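Local atomic coordinates of attaching and effacing protein, pathogenesis factor (Escherichia coli, PDB entry 4E9L), a protein that acts as an adhesin of the intimin/invasin family, here represented by a fragment of its bacterial immunoglobulin-like domains, and probably mediates attachment of the bacterium to host surfaces. Residues V206-S211 and D322-P327; G292-A297 and Q384-Q389; A297-V302 and F318-A323; P327-K332 and K357-Y362; D334-S339 and P349-W354. One frame throughout, in Å; residues are numbered along the deposited sequence.

Contact 1. Residues V206-S211 and D322-P327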
# COMPACT_ATOMS: atom_id res chain seq x y z
N VAL A 206 -0.46 7.47 12.50
CA VAL A 206 1.00 7.47 12.27
C VAL A 206 1.62 8.58 13.11
O VAL A 206 1.07 9.69 13.16
CB VAL A 206 1.36 7.60 10.75
CG1 VAL A 206 2.88 7.66 10.53
CG2 VAL A 206 0.75 6.45 9.94
N LYS A 207 2.72 8.28 13.79
CA LYS A 207 3.43 9.27 14.60
C LYS A 207 4.16 10.27 13.70
O LYS A 207 4.72 9.87 12.67
CB LYS A 207 4.40 8.60 15.57
CG LYS A 207 3.71 7.77 16.64
CD LYS A 207 4.72 7.39 17.72
CE LYS A 207 4.05 6.72 18.91
NZ LYS A 207 3.79 5.28 18.66
N ALA A 208 4.13 11.57 14.09
CA ALA A 208 4.77 12.66 13.35
C ALA A 208 6.24 12.32 13.07
O ALA A 208 6.96 11.94 13.97
CB ALA A 208 4.67 13.97 14.15
N GLY A 209 6.64 12.42 11.81
CA GLY A 209 7.99 12.09 11.36
C GLY A 209 8.13 10.65 10.88
O GLY A 209 9.13 10.32 10.24
N GLU A 210 7.15 9.78 11.19
CA GLU A 210 7.21 8.36 10.81
C GLU A 210 6.44 8.13 9.52
O GLU A 210 5.74 9.03 9.02
CB GLU A 210 6.71 7.43 11.95
CG GLU A 210 7.39 7.62 13.31
CD GLU A 210 8.90 7.48 13.35
OE1 GLU A 210 9.45 6.68 12.56
OE2 GLU A 210 9.53 8.17 14.17
N SER A 211 6.57 6.94 8.98
CA SER A 211 5.96 6.63 7.70
C SER A 211 5.09 5.39 7.77
O SER A 211 5.17 4.62 8.74
CB SER A 211 7.07 6.45 6.67
OG SER A 211 7.85 5.32 7.01
N ASP A 322 6.74 15.86 21.70
CA ASP A 322 7.57 15.21 20.67
C ASP A 322 8.68 16.19 20.22
O ASP A 322 8.82 17.27 20.82
CB ASP A 322 6.69 14.68 19.50
CG ASP A 322 6.08 15.70 18.55
OD1 ASP A 322 6.37 16.91 18.70
OD2 ASP A 322 5.33 15.29 17.65
N ALA A 323 9.48 15.82 19.20
CA ALA A 323 10.60 16.63 18.70
C ALA A 323 10.18 17.95 18.07
O ALA A 323 11.02 18.86 17.91
CB ALA A 323 11.46 15.82 17.74
N TYR A 324 8.89 18.08 17.75
CA TYR A 324 8.31 19.27 17.12
C TYR A 324 7.55 20.16 18.10
O TYR A 324 7.05 21.20 17.69
CB TYR A 324 7.34 18.85 16.00
CG TYR A 324 7.95 17.86 15.03
CD1 TYR A 324 8.79 18.29 14.00
CD2 TYR A 324 7.67 16.50 15.12
CE1 TYR A 324 9.32 17.39 13.07
CE2 TYR A 324 8.21 15.59 14.22
CZ TYR A 324 9.02 16.04 13.18
OH TYR A 324 9.55 15.14 12.29
N GLY A 325 7.43 19.73 19.35
CA GLY A 325 6.69 20.45 20.38
C GLY A 325 5.24 20.02 20.48
O GLY A 325 4.48 20.63 21.23
N ASN A 326 4.82 18.97 19.71
CA ASN A 326 3.43 18.51 19.79
C ASN A 326 3.20 17.81 21.14
O ASN A 326 4.01 16.96 21.52
CB ASN A 326 3.07 17.52 18.67
CG ASN A 326 3.14 18.13 17.30
OD1 ASN A 326 2.49 19.14 17.01
ND2 ASN A 326 3.93 17.53 16.43
N PRO A 327 2.06 18.08 21.82
CA PRO A 327 1.78 17.35 23.07
C PRO A 327 1.55 15.85 22.80
O PRO A 327 0.88 15.49 21.84
CB PRO A 327 0.53 18.04 23.62
CG PRO A 327 -0.10 18.74 22.47
CD PRO A 327 0.98 19.03 21.46
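Ala208 and Gly209 meet Tyr324. CB of Ala208 lies 3.9 Å from CE2 of Tyr324. The carbonyl oxygen of Ala208 comes to the edge of the ring, close to the ring plane. Farther out, the phenol OH of Tyr324 lies 3.5 Å from CA of Gly209. The methyl of Ala208 also touches the carboxylate of Asp322, with CB 3.8 Å from OD2. All of this is van der Waals contact over a small area. CB of Tyr324 already points to the turn of Ala208 and Gly209, and its CG stands anti to the carbonyl carbon, beside the backbone N (chi1 -51°).

Two turns carry these groups. Residues Lys207 to Glu210 form a type II beta turn at the end of strand 205-207, with Gly209 at positive phi. Residues Asp322 to Gly325 form a type I turn. The contact thus joins loops of two successive Ig-like domains of the invasin domain 3 family.

The second turn is organised by Asp322. Its OD1 accepts from the backbone N of Tyr324 at 2.9 Å, an Asx turn, and from the backbone N of Asn326 at 2.8 Å. These two donors reach OD1 from opposite faces of the carboxylate plane. OD2 offers its syn lone pair to ND2 of Asn326 at 2.9 Å, in the amide plane and nearly straight (166°). OD2 also accepts from the backbone N of Gly292, in the loop between strands 278-290 and 300-303. ND2 of Asn326 has a further acceptor, the carbonyl oxygen of Gly264 in the preceding domain.

Contact 2. Residues G292-A297 and Q384-Q389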
# COMPACT_ATOMS: atom_id res chain seq x y z
N GLY A 292 4.71 12.70 17.47
CA GLY A 292 5.86 11.85 17.22
C GLY A 292 6.33 11.15 18.49
O GLY A 292 5.72 11.31 19.57
N GLU A 293 7.41 10.37 18.37
CA GLU A 293 8.07 9.69 19.49
C GLU A 293 8.38 10.79 20.54
O GLU A 293 8.79 11.89 20.16
CB GLU A 293 9.42 9.11 19.00
CG GLU A 293 10.14 8.20 19.99
CD GLU A 293 11.36 7.45 19.47
OE1 GLU A 293 11.82 7.75 18.34
OE2 GLU A 293 11.85 6.55 20.19
N MET A 294 8.19 10.49 21.82
CA MET A 294 8.47 11.51 22.83
C MET A 294 9.93 12.00 22.81
O MET A 294 10.85 11.25 22.48
CB MET A 294 7.96 11.13 24.22
CG MET A 294 8.83 10.17 24.98
SD MET A 294 9.97 11.04 26.10
CE MET A 294 8.83 12.01 27.04
N SER A 295 10.10 13.28 23.08
CA SER A 295 11.40 13.92 23.13
C SER A 295 11.65 14.26 24.61
O SER A 295 10.90 15.03 25.22
CB SER A 295 11.41 15.17 22.25
OG SER A 295 12.41 16.09 22.65
N SER A 296 12.69 13.66 25.18
CA SER A 296 13.01 13.93 26.58
C SER A 296 13.46 15.39 26.74
O SER A 296 13.09 16.01 27.72
CB SER A 296 14.05 12.95 27.10
OG SER A 296 15.22 13.06 26.32
N ALA A 297 14.14 15.96 25.72
CA ALA A 297 14.57 17.36 25.72
C ALA A 297 13.41 18.38 25.79
O ALA A 297 13.55 19.43 26.41
CB ALA A 297 15.43 17.64 24.49
N GLN A 384 11.78 4.16 28.49
CA GLN A 384 12.86 5.13 28.26
C GLN A 384 12.78 6.32 29.23
O GLN A 384 11.67 6.72 29.59
CB GLN A 384 12.78 5.68 26.82
CG GLN A 384 12.93 4.63 25.70
CD GLN A 384 14.33 4.08 25.61
OE1 GLN A 384 14.60 2.94 25.99
NE2 GLN A 384 15.27 4.89 25.11
N ASN A 385 13.94 6.96 29.54
CA ASN A 385 13.98 8.19 30.34
C ASN A 385 13.15 9.23 29.60
O ASN A 385 13.31 9.40 28.39
CB ASN A 385 15.40 8.70 30.54
CG ASN A 385 16.22 7.86 31.49
OD1 ASN A 385 15.76 6.88 32.07
ND2 ASN A 385 17.46 8.24 31.64
N ALA A 386 12.22 9.86 30.30
CA ALA A 386 11.27 10.77 29.68
C ALA A 386 11.61 12.27 29.81
O ALA A 386 10.93 13.10 29.20
CB ALA A 386 9.87 10.47 30.21
N VAL A 387 12.65 12.62 30.58
CA VAL A 387 13.13 14.00 30.69
C VAL A 387 14.65 14.01 30.52
O VAL A 387 15.27 12.97 30.69
CB VAL A 387 12.68 14.79 31.95
CG1 VAL A 387 11.16 15.01 31.95
CG2 VAL A 387 13.16 14.11 33.23
N ALA A 388 15.23 15.17 30.17
CA ALA A 388 16.69 15.27 29.98
C ALA A 388 17.45 15.04 31.31
O ALA A 388 18.45 14.31 31.35
CB ALA A 388 17.05 16.63 29.40
N GLN A 389 16.97 15.68 32.38
CA GLN A 389 17.58 15.60 33.72
C GLN A 389 16.51 15.26 34.75
O GLN A 389 15.39 15.78 34.64
CB GLN A 389 18.30 16.92 34.08
CG GLN A 389 19.59 17.18 33.26
CD GLN A 389 20.62 16.07 33.40
OE1 GLN A 389 21.26 15.65 32.43
NE2 GLN A 389 20.77 15.54 34.59
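Met294 and Ser296 pack against Ala386 and Val387 where the loop between strands 278-290 and 300-303, in the last Ig-like domain of this fragment, runs beside the segment that follows the short strand 384-385. The backbones come close, with CA of Ser296 4.1 Å from CA of Val387.

The apolar packing is made mainly by Met294. Its CG sits between the backbone N and the carbonyl carbon (chi1 80°), and the chain bends again at chi2 and chi3. The methyl CE ends 3.7 Å from CB of Ala386. SD lies 3.8 Å from CA of the same residue. CB of Ser296 rests on the backbone of Ala386 and Val387, 3.6 Å from C of Val387. Phe318 touches Met294, Ala386 and Val387, and so links the two segments from the domain interior.

The polar part consists of two CA-H...O contacts running in opposite directions. CA of Ser296 points its hydrogen at the carbonyl oxygen of Ala386 over 3.4 Å, with an angle of 154° at the hydrogen. CA of Val387 approaches the carbonyl oxygen of Ser296 at 3.6 Å.

The carbonyl oxygen of Ala386 is buried here without a conventional hydrogen-bond partner, and CE of Met294 lies 3.2 Å from it.

Contact 3. Residues A297-V302 and F318-A323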
# COMPACT_ATOMS: atom_id res chain seq x y z
N ALA A 297 14.14 15.96 25.72
CA ALA A 297 14.57 17.36 25.72
C ALA A 297 13.41 18.38 25.79
O ALA A 297 13.55 19.43 26.41
CB ALA A 297 15.43 17.64 24.49
N ASN A 298 12.25 18.05 25.20
CA ASN A 298 11.08 18.94 25.15
C ASN A 298 10.07 18.63 26.25
O ASN A 298 9.04 19.29 26.36
CB ASN A 298 10.41 18.82 23.77
CG ASN A 298 11.22 19.46 22.66
OD1 ASN A 298 12.17 20.19 22.91
ND2 ASN A 298 10.80 19.27 21.42
N SER A 299 10.34 17.60 27.04
CA SER A 299 9.42 17.16 28.08
C SER A 299 9.88 17.67 29.44
O SER A 299 11.07 17.96 29.60
CB SER A 299 9.29 15.65 28.04
OG SER A 299 8.66 15.28 26.81
N THR A 300 8.94 17.86 30.40
CA THR A 300 9.27 18.40 31.73
C THR A 300 8.56 17.65 32.86
O THR A 300 7.46 17.17 32.68
CB THR A 300 8.93 19.91 31.85
OG1 THR A 300 7.52 20.12 31.69
CG2 THR A 300 9.70 20.80 30.86
N LEU A 301 9.19 17.61 34.04
CA LEU A 301 8.62 17.03 35.24
C LEU A 301 8.84 18.02 36.37
O LEU A 301 9.97 18.43 36.61
CB LEU A 301 9.28 15.68 35.60
CG LEU A 301 8.71 15.01 36.87
CD1 LEU A 301 7.22 14.58 36.67
CD2 LEU A 301 9.55 13.82 37.29
N VAL A 302 7.76 18.42 37.05
CA VAL A 302 7.81 19.33 38.22
C VAL A 302 7.01 18.67 39.37
O VAL A 302 6.17 17.83 39.10
CB VAL A 302 7.28 20.77 37.91
CG1 VAL A 302 8.11 21.46 36.82
CG2 VAL A 302 5.80 20.76 37.53
N PHE A 318 3.79 15.95 34.80
CA PHE A 318 4.64 15.52 33.70
C PHE A 318 4.05 15.99 32.38
O PHE A 318 2.93 15.63 32.05
CB PHE A 318 4.86 14.00 33.76
CG PHE A 318 5.60 13.43 32.58
CD1 PHE A 318 6.89 13.86 32.27
CD2 PHE A 318 5.00 12.50 31.74
CE1 PHE A 318 7.57 13.36 31.16
CE2 PHE A 318 5.67 12.01 30.61
CZ PHE A 318 6.95 12.45 30.32
N THR A 319 4.80 16.87 31.65
CA THR A 319 4.37 17.43 30.36
C THR A 319 5.18 16.74 29.30
O THR A 319 6.40 16.83 29.30
CB THR A 319 4.54 18.96 30.33
OG1 THR A 319 3.68 19.51 31.32
CG2 THR A 319 4.19 19.57 28.95
N MET A 320 4.51 16.04 28.41
CA MET A 320 5.20 15.27 27.40
C MET A 320 5.01 15.85 26.00
O MET A 320 3.88 16.05 25.54
CB MET A 320 4.75 13.81 27.51
CG MET A 320 5.29 12.93 26.44
SD MET A 320 5.32 11.18 26.90
CE MET A 320 3.63 10.84 27.19
N LYS A 321 6.13 16.12 25.33
CA LYS A 321 6.10 16.61 23.95
C LYS A 321 7.00 15.77 23.02
O LYS A 321 7.94 15.12 23.49
CB LYS A 321 6.55 18.08 23.91
CG LYS A 321 5.52 19.05 24.47
CD LYS A 321 5.98 20.49 24.30
CE LYS A 321 5.12 21.48 25.06
NZ LYS A 321 5.49 21.53 26.49
N ASP A 322 6.74 15.86 21.70
CA ASP A 322 7.57 15.21 20.67
C ASP A 322 8.68 16.19 20.22
O ASP A 322 8.82 17.27 20.82
CB ASP A 322 6.69 14.68 19.50
CG ASP A 322 6.08 15.70 18.55
OD1 ASP A 322 6.37 16.91 18.70
OD2 ASP A 322 5.33 15.29 17.65
N ALA A 323 9.48 15.82 19.20
CA ALA A 323 10.60 16.63 18.70
C ALA A 323 10.18 17.95 18.07
O ALA A 323 11.02 18.86 17.91
CB ALA A 323 11.46 15.82 17.74
O HOH W 1 7.54 20.44 28.17
O HOH W 2 5.37 19.43 33.73
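The Phe318 ring is met obliquely by Ser299, Thr300 and Leu301 of the facing segment. The carbonyl oxygen of Thr300 is 3.4 Å from CD1 of Phe318. CD1 of Leu301 packs at 3.8 Å on CB of Phe318, and the two side chains cross at about a right angle. The flat amide of Asn298 holds the carbonyl oxygen of Asp322 near its own plane, with ND2 2.9 Å from it and a nearly straight bond (168°).

Between these ends lies the antiparallel hairpin of strands 300-303 and 313-319. Thr300 and Thr319 form a hydrogen-bonded pair through N and O of both residues. Leu301 and Phe318 form the next, non-hydrogen-bonded pair, on the face that packs against strand 373-381. On the other face the two threonine side chains lie side by side, and one water joins their hydroxyls.

Next to the Thr300-Thr319 pair, OG of Ser299 accepts from the backbone N of Lys321 at 3.0 Å. It also bonds to the carbonyl oxygen of Ser295. A second water donates to the carbonyl oxygen of Asn298 at 2.6 Å and accepts from NZ of Lys321. Side-chain and water bonds therefore add to the backbone bonds that join the two segments.

Contact 4. Residues P327-K332 and K357-Y362; sequences PVTGLK and KGNGVY
Tyr362 reaches across to the backbone of Val328 to Leu331 and to the side chain of Lys332. Its CB points to the loop, and CG stands beside the backbone N, anti to the carbonyl carbon (chi1 -53°). On one edge, CD2 is 4.2 Å from CD of Lys332, which lies near the ring plane. CE2 comes to 3.2 Å from the carbonyl oxygen of Leu331, which approaches the ring obliquely. CE1, on the other edge, lies 3.4 Å from the carbonyl oxygen of Val328. At the tip, OH donates to that same Val328 oxygen at 2.7 Å. The hydroxyl also accepts from the backbone N of Leu331 at 3.0 Å, with an N-H...O angle of 162°. One buried hydroxyl thus ties together two points of the loop, and the two bonds fix its hydrogen on the Val328 side.

Next to it, CA of Gly360 makes a CA-H...O contact with the oxygen of Val328 at 3.3 Å. The side chain of Asn359 packs on Pro327 and Thr329, with OD1 3.6 Å from CG of Pro327. Glu356 adds bonds from outside, to OG1 of Thr329 and to the backbone N of Gly330 and Gly360.

Gly358 to Val361 is a type II beta turn, and Lys357 and Gly358 facing Val361 form a classic beta bulge. A loop here closes over the end of the hairpin of strands 350-358 and 361-367, in an Ig-like sandwich of the invasin domain 3 family.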
# COMPACT_ATOMS: atom_id res chain seq x y z
N PRO A 327 2.06 18.08 21.82
CA PRO A 327 1.78 17.35 23.07
C PRO A 327 1.55 15.85 22.80
O PRO A 327 0.88 15.49 21.84
CB PRO A 327 0.53 18.04 23.62
CG PRO A 327 -0.10 18.74 22.47
CD PRO A 327 0.98 19.03 21.46
N VAL A 328 2.19 14.99 23.60
CA VAL A 328 2.05 13.55 23.45
C VAL A 328 0.86 13.08 24.32
O VAL A 328 0.97 12.98 25.54
CB VAL A 328 3.35 12.75 23.66
CG1 VAL A 328 3.10 11.24 23.53
CG2 VAL A 328 4.44 13.21 22.70
N THR A 329 -0.28 12.85 23.66
CA THR A 329 -1.53 12.49 24.33
C THR A 329 -1.85 10.98 24.24
O THR A 329 -1.40 10.31 23.32
CB THR A 329 -2.66 13.42 23.79
OG1 THR A 329 -3.79 13.38 24.65
CG2 THR A 329 -3.07 13.11 22.35
N GLY A 330 -2.64 10.49 25.20
CA GLY A 330 -3.11 9.10 25.27
C GLY A 330 -2.03 8.07 25.52
O GLY A 330 -2.22 6.89 25.20
N LEU A 331 -0.92 8.48 26.13
CA LEU A 331 0.21 7.60 26.38
C LEU A 331 0.62 7.64 27.84
O LEU A 331 1.35 8.56 28.28
CB LEU A 331 1.36 7.94 25.42
CG LEU A 331 2.68 7.20 25.57
CD1 LEU A 331 2.52 5.70 25.30
CD2 LEU A 331 3.75 7.82 24.69
N LYS A 332 0.13 6.65 28.59
CA LYS A 332 0.42 6.51 30.01
C LYS A 332 1.89 6.17 30.37
O LYS A 332 2.41 5.10 30.02
CB LYS A 332 -0.58 5.57 30.71
CG LYS A 332 -1.17 6.17 31.99
CD LYS A 332 -2.13 7.35 31.74
CE LYS A 332 -3.56 6.92 31.52
NZ LYS A 332 -4.17 6.31 32.74
N LYS A 357 -4.63 14.86 32.62
CA LYS A 357 -5.56 15.93 33.02
C LYS A 357 -5.56 17.13 32.05
O LYS A 357 -6.47 17.98 32.10
CB LYS A 357 -5.25 16.38 34.46
CG LYS A 357 -5.47 15.28 35.50
CD LYS A 357 -6.00 15.86 36.80
CE LYS A 357 -5.83 14.96 38.01
NZ LYS A 357 -6.77 13.81 38.00
N GLY A 358 -4.53 17.21 31.23
CA GLY A 358 -4.40 18.21 30.18
C GLY A 358 -3.84 17.54 28.95
O GLY A 358 -3.37 16.40 29.03
N ASN A 359 -3.87 18.22 27.81
CA ASN A 359 -3.34 17.70 26.55
C ASN A 359 -1.81 17.47 26.67
O ASN A 359 -1.03 18.43 26.74
CB ASN A 359 -3.66 18.70 25.43
CG ASN A 359 -3.53 18.11 24.05
OD1 ASN A 359 -2.98 17.03 23.84
ND2 ASN A 359 -4.02 18.82 23.07
N GLY A 360 -1.43 16.20 26.80
CA GLY A 360 -0.04 15.79 27.04
C GLY A 360 0.45 16.09 28.46
O GLY A 360 1.66 16.12 28.70
N VAL A 361 -0.47 16.30 29.41
CA VAL A 361 -0.10 16.63 30.80
C VAL A 361 -0.58 15.51 31.71
O VAL A 361 -1.78 15.27 31.78
CB VAL A 361 -0.63 18.01 31.26
CG1 VAL A 361 -0.29 18.25 32.75
CG2 VAL A 361 -0.07 19.13 30.38
N TYR A 362 0.37 14.82 32.37
CA TYR A 362 0.06 13.67 33.23
C TYR A 362 0.37 14.01 34.68
O TYR A 362 1.43 14.57 34.98
CB TYR A 362 0.78 12.40 32.74
CG TYR A 362 0.54 12.09 31.26
CD1 TYR A 362 1.25 12.75 30.26
CD2 TYR A 362 -0.37 11.11 30.88
CE1 TYR A 362 1.02 12.48 28.90
CE2 TYR A 362 -0.61 10.83 29.53
CZ TYR A 362 0.09 11.51 28.54
OH TYR A 362 -0.15 11.22 27.21

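Contact 5. Residues D334-S339 and P349-W354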
# COMPACT_ATOMS: atom_id res chain seq x y z
N ASP A 334 5.23 5.04 32.67
CA ASP A 334 5.52 3.91 33.55
C ASP A 334 5.79 4.50 34.96
O ASP A 334 5.73 5.72 35.16
CB ASP A 334 6.81 3.19 33.07
CG ASP A 334 6.84 2.76 31.61
OD1 ASP A 334 5.80 2.30 31.10
OD2 ASP A 334 7.93 2.82 30.99
N ALA A 335 6.12 3.62 35.92
CA ALA A 335 6.52 4.03 37.26
C ALA A 335 7.85 4.79 37.11
O ALA A 335 8.68 4.39 36.29
CB ALA A 335 6.70 2.82 38.16
N PRO A 336 8.06 5.92 37.82
CA PRO A 336 9.37 6.60 37.73
C PRO A 336 10.47 5.76 38.41
O PRO A 336 10.16 4.83 39.15
CB PRO A 336 9.17 7.92 38.49
CG PRO A 336 7.75 7.93 38.96
CD PRO A 336 7.21 6.54 38.85
N VAL A 337 11.72 6.08 38.12
CA VAL A 337 12.90 5.43 38.71
C VAL A 337 13.46 6.42 39.78
O VAL A 337 13.57 7.61 39.52
CB VAL A 337 13.94 5.11 37.60
CG1 VAL A 337 15.31 4.80 38.19
CG2 VAL A 337 13.45 3.94 36.72
N PHE A 338 13.75 5.92 40.98
CA PHE A 338 14.26 6.72 42.11
C PHE A 338 15.68 6.36 42.47
O PHE A 338 16.01 5.18 42.55
CB PHE A 338 13.35 6.52 43.35
CG PHE A 338 11.89 6.83 43.09
CD1 PHE A 338 10.97 5.80 42.88
CD2 PHE A 338 11.44 8.14 43.03
CE1 PHE A 338 9.62 6.08 42.65
CE2 PHE A 338 10.09 8.42 42.80
CZ PHE A 338 9.19 7.39 42.58
N SER A 339 16.52 7.38 42.74
CA SER A 339 17.90 7.20 43.22
C SER A 339 18.24 8.31 44.22
O SER A 339 17.44 9.24 44.39
CB SER A 339 18.88 7.16 42.04
OG SER A 339 18.90 8.39 41.35
N PRO A 349 10.24 5.59 48.06
CA PRO A 349 9.17 6.46 47.52
C PRO A 349 8.36 5.70 46.46
O PRO A 349 8.89 4.80 45.81
CB PRO A 349 9.94 7.61 46.85
CG PRO A 349 11.33 7.54 47.42
CD PRO A 349 11.58 6.09 47.69
N SER A 350 7.09 6.09 46.26
CA SER A 350 6.24 5.39 45.30
C SER A 350 5.33 6.40 44.61
O SER A 350 4.75 7.23 45.30
CB SER A 350 5.36 4.38 46.06
OG SER A 350 4.46 3.68 45.23
N ALA A 351 5.16 6.30 43.29
CA ALA A 351 4.23 7.18 42.59
C ALA A 351 2.97 6.38 42.27
O ALA A 351 3.07 5.20 41.94
CB ALA A 351 4.84 7.74 41.30
N GLY A 352 1.81 7.00 42.41
CA GLY A 352 0.54 6.35 42.11
C GLY A 352 0.28 6.38 40.61
O GLY A 352 1.15 6.79 39.83
N ASN A 353 -0.93 5.97 40.19
CA ASN A 353 -1.33 5.99 38.77
C ASN A 353 -1.26 7.38 38.15
O ASN A 353 -1.53 8.38 38.81
CB ASN A 353 -2.75 5.44 38.61
CG ASN A 353 -2.89 3.97 38.93
OD1 ASN A 353 -2.09 3.12 38.51
ND2 ASN A 353 -3.95 3.64 39.62
N TRP A 354 -0.89 7.44 36.87
CA TRP A 354 -0.85 8.69 36.13
C TRP A 354 -2.25 8.95 35.54
O TRP A 354 -2.87 8.04 34.99
CB TRP A 354 0.19 8.62 34.98
CG TRP A 354 1.61 8.57 35.45
CD1 TRP A 354 2.39 7.45 35.61
CD2 TRP A 354 2.45 9.69 35.80
NE1 TRP A 354 3.65 7.80 36.04
CE2 TRP A 354 3.71 9.17 36.16
CE3 TRP A 354 2.24 11.08 35.85
CZ2 TRP A 354 4.77 10.00 36.57
CZ3 TRP A 354 3.28 11.90 36.25
CH2 TRP A 354 4.54 11.36 36.59
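Phe338 meets Pro349 with its CG anti to the carbonyl carbon and beside the backbone N (chi1 -55°). Trp354, which meets Asp334, has CG in the same position (chi1 -69°).

CB of Pro349 sits over the centre of one face of the Phe338 ring. It is 4.1 Å from the ring centroid and only 9° off the normal, a CH-pi contact. The carbonyl oxygen of Pro349 is 3.5 Å from CE1 of Phe338.

In the middle, CD of Pro336 packs 3.6 Å from CB of Ala351. CG of Pro336 then meets the indole at CZ2 of Trp354, 4.3 Å away.

At the far end, NE1 of Trp354 donates to the carbonyl oxygen of Asp334 at 3.1 Å. The bond is bent, and the donor stands above the carbonyl plane. The carboxylate of Asp334 is engaged separately, through OD2 and the backbone N of Gly383.

The two segments run roughly antiparallel but belong to different sheets of the last domain of this fragment. Strand 337-339 pairs with strand 373-381, while strand 350-358 pairs with strand 361-367. The proline, alanine and aromatic side chains fill the gap between the edges of these sheets, with Leu366 and Val377 also touching Phe338.

Contact 1 lies at the junction of two successive Ig-like domains, while contacts 2 to 5 lie within the last one of this fragment. Contacts 1 and 2 touch, their centres about 13 Å apart, and their segments alternate along the chain. Contact 3 is nested inside the loop closed by contact 2, their centres about 6 Å apart. Contact 4 follows contact 3 along the chain, and contact 5 is nested inside contact 4. Contacts 3, 4 and 5 share the sheet of strands 300-303, 313-319, 361-367 and 350-358. Contact 5 lies farthest from the junction, its centre about 26 Å from that of contact 1. This continuous packing is consistent with a defined seating of one domain on the next.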